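Local coordinates for NADP-dependent glyceraldehyde-3-phosphate dehydrogenase (Bacillus halodurans, PDB 3PRL), which probably oxidises glyceraldehyde 3-phosphate with NADP+ without adding phosphate, at residues R118-E123 and A176-N181. Numbering follows the deposited sequence.
Sequences RHTADE and ALVTGN
Val178 meets Thr120 and Ala121 through aliphatic carbon, with no ring or amide at the interface; the flat amide of Asn181 lies beyond the helix end, well away from these side chains. At its edge, ND2 donates in the amide plane to a lone pair of Ala176 O, 3.2 Å away at an N-H...O angle of 149°. Met473 O also accepts from ND2, and OD1 accepts from Gly154 N, while Pro152 and Val156 of strand 144-159 pack on the side chain. Ala176 O also receives Asn181 N at 2.9 Å, and with Gly180 N bonded to Leu177 O this closes a Schellman motif. Gly180 suits its place because its phi of 98° would press a CB against the preceding carbonyl oxygen.

Between the helices, Val178 CG1 lies 4.2 Å from Thr120 CG2, and Val178 CG2 reaches Ala121 CA at 4.4 Å. Thr120 turns its methyl anti to the backbone N (chi1 -68° for OG1), leaving OG1 to bond Ile116 O within its helix. A branched valine can touch both residues, and the short side chain of Ala121 lets CG2 come up to the helix backbone.

Val74 and Leu77 of helix 70-86 also pack on Val178, and Ile466 of helix 466-472 on Thr120. The contact thus sets helix 103-124 against the end of helix 167-178, which links parallel strands 144-159 and 182-186 in a beta-alpha-beta crossover.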
loop_
_atom_site.group_PDB
_atom_site.type_symbol
_atom_site.label_atom_id
_atom_site.label_comp_id
_atom_site.label_asym_id
_atom_site.label_seq_id
_atom_site.Cartn_x
_atom_site.Cartn_y
_atom_site.Cartn_z
ATOM N N ARG D 118 16.812 10.068 10.809
ATOM C CA ARG D 118 17.277 9.161 9.747
ATOM C C ARG D 118 16.133 8.323 9.187
ATOM O O ARG D 118 15.996 8.185 7.980
ATOM C CB ARG D 118 18.428 8.283 10.230
ATOM C CG ARG D 118 19.682 9.076 10.528
ATOM C CD ARG D 118 20.898 8.217 10.412
ATOM N NE ARG D 118 21.868 8.547 11.443
ATOM C CZ ARG D 118 21.896 7.978 12.641
ATOM N NH1 ARG D 118 21.003 7.039 12.963
ATOM N NH2 ARG D 118 22.825 8.344 13.517
ATOM N N HIS D 119 15.302 7.798 10.078
ATOM C CA HIS D 119 14.174 6.938 9.717
ATOM C C HIS D 119 13.082 7.675 8.953
ATOM O O HIS D 119 12.417 7.082 8.104
ATOM C CB HIS D 119 13.596 6.297 10.967
ATOM C CG HIS D 119 12.802 5.063 10.691
ATOM N ND1 HIS D 119 13.351 3.800 10.742
ATOM C CD2 HIS D 119 11.506 4.900 10.344
ATOM C CE1 HIS D 119 12.422 2.911 10.448
ATOM N NE2 HIS D 119 11.296 3.552 10.197
ATOM N N THR D 120 12.905 8.957 9.293
ATOM C CA THR D 120 12.037 9.912 8.606
ATOM C C THR D 120 12.549 10.179 7.191
ATOM O O THR D 120 11.764 10.202 6.232
ATOM C CB THR D 120 11.972 11.288 9.392
ATOM O OG1 THR D 120 11.295 11.121 10.642
ATOM C CG2 THR D 120 11.244 12.349 8.615
ATOM N N ALA D 121 13.847 10.469 7.084
ATOM C CA ALA D 121 14.501 10.614 5.767
ATOM C C ALA D 121 14.240 9.413 4.842
ATOM O O ALA D 121 13.769 9.606 3.711
ATOM C CB ALA D 121 15.980 10.847 5.920
ATOM N N ASP D 122 14.530 8.196 5.318
ATOM C CA ASP D 122 14.332 6.965 4.508
ATOM C C ASP D 122 12.839 6.769 4.170
ATOM O O ASP D 122 12.488 6.285 3.093
ATOM C CB ASP D 122 14.823 5.682 5.213
ATOM C CG ASP D 122 16.163 5.834 5.934
ATOM O OD1 ASP D 122 17.121 6.360 5.347
ATOM O OD2 ASP D 122 16.261 5.357 7.101
ATOM N N GLU D 123 11.964 7.117 5.113
ATOM C CA GLU D 123 10.524 6.974 4.879
ATOM C C GLU D 123 10.026 7.900 3.767
ATOM O O GLU D 123 9.106 7.547 3.016
ATOM C CB GLU D 123 9.733 7.181 6.164
ATOM C CG GLU D 123 8.281 6.697 6.098
ATOM C CD GLU D 123 8.145 5.178 6.016
ATOM O OE1 GLU D 123 7.381 4.699 5.166
ATOM O OE2 GLU D 123 8.791 4.459 6.801
ATOM N N ALA D 176 8.718 17.639 7.813
ATOM C CA ALA D 176 8.362 18.857 7.084
ATOM C C ALA D 176 9.338 19.211 5.962
ATOM O O ALA D 176 8.922 19.446 4.818
ATOM C CB ALA D 176 8.177 20.040 8.060
ATOM N N LEU D 177 10.633 19.225 6.266
ATOM C CA LEU D 177 11.629 19.646 5.274
ATOM C C LEU D 177 11.846 18.587 4.215
ATOM O O LEU D 177 12.023 18.910 3.032
ATOM C CB LEU D 177 12.977 19.937 5.925
ATOM C CG LEU D 177 13.082 20.877 7.137
ATOM C CD1 LEU D 177 14.518 20.856 7.624
ATOM C CD2 LEU D 177 12.637 22.290 6.831
ATOM N N VAL D 178 11.856 17.325 4.632
ATOM C CA VAL D 178 12.149 16.257 3.676
ATOM C C VAL D 178 11.037 16.071 2.646
ATOM O O VAL D 178 11.285 15.545 1.549
ATOM C CB VAL D 178 12.509 14.922 4.351
ATOM C CG1 VAL D 178 11.263 14.216 4.862
ATOM C CG2 VAL D 178 13.259 14.057 3.364
ATOM N N THR D 179 9.824 16.515 2.977
ATOM C CA THR D 179 8.711 16.414 2.013
ATOM C C THR D 179 8.569 17.710 1.239
ATOM O O THR D 179 7.648 17.862 0.426
ATOM C CB THR D 179 7.362 16.063 2.665
ATOM O OG1 THR D 179 6.943 17.127 3.525
ATOM C CG2 THR D 179 7.445 14.748 3.448
ATOM N N GLY D 180 9.471 18.650 1.504
ATOM C CA GLY D 180 9.593 19.820 0.654
ATOM C C GLY D 180 8.900 21.068 1.142
ATOM O O GLY D 180 8.746 22.027 0.385
ATOM N N ASN D 181 8.485 21.056 2.409
ATOM C CA ASN D 181 7.959 22.249 3.096
ATOM C C ASN D 181 9.139 23.038 3.650
ATOM O O ASN D 181 10.250 22.547 3.657
ATOM C CB ASN D 181 7.039 21.833 4.253
ATOM C CG ASN D 181 5.824 21.035 3.782
ATOM O OD1 ASN D 181 4.818 21.619 3.386
ATOM N ND2 ASN D 181 5.914 19.692 3.836
#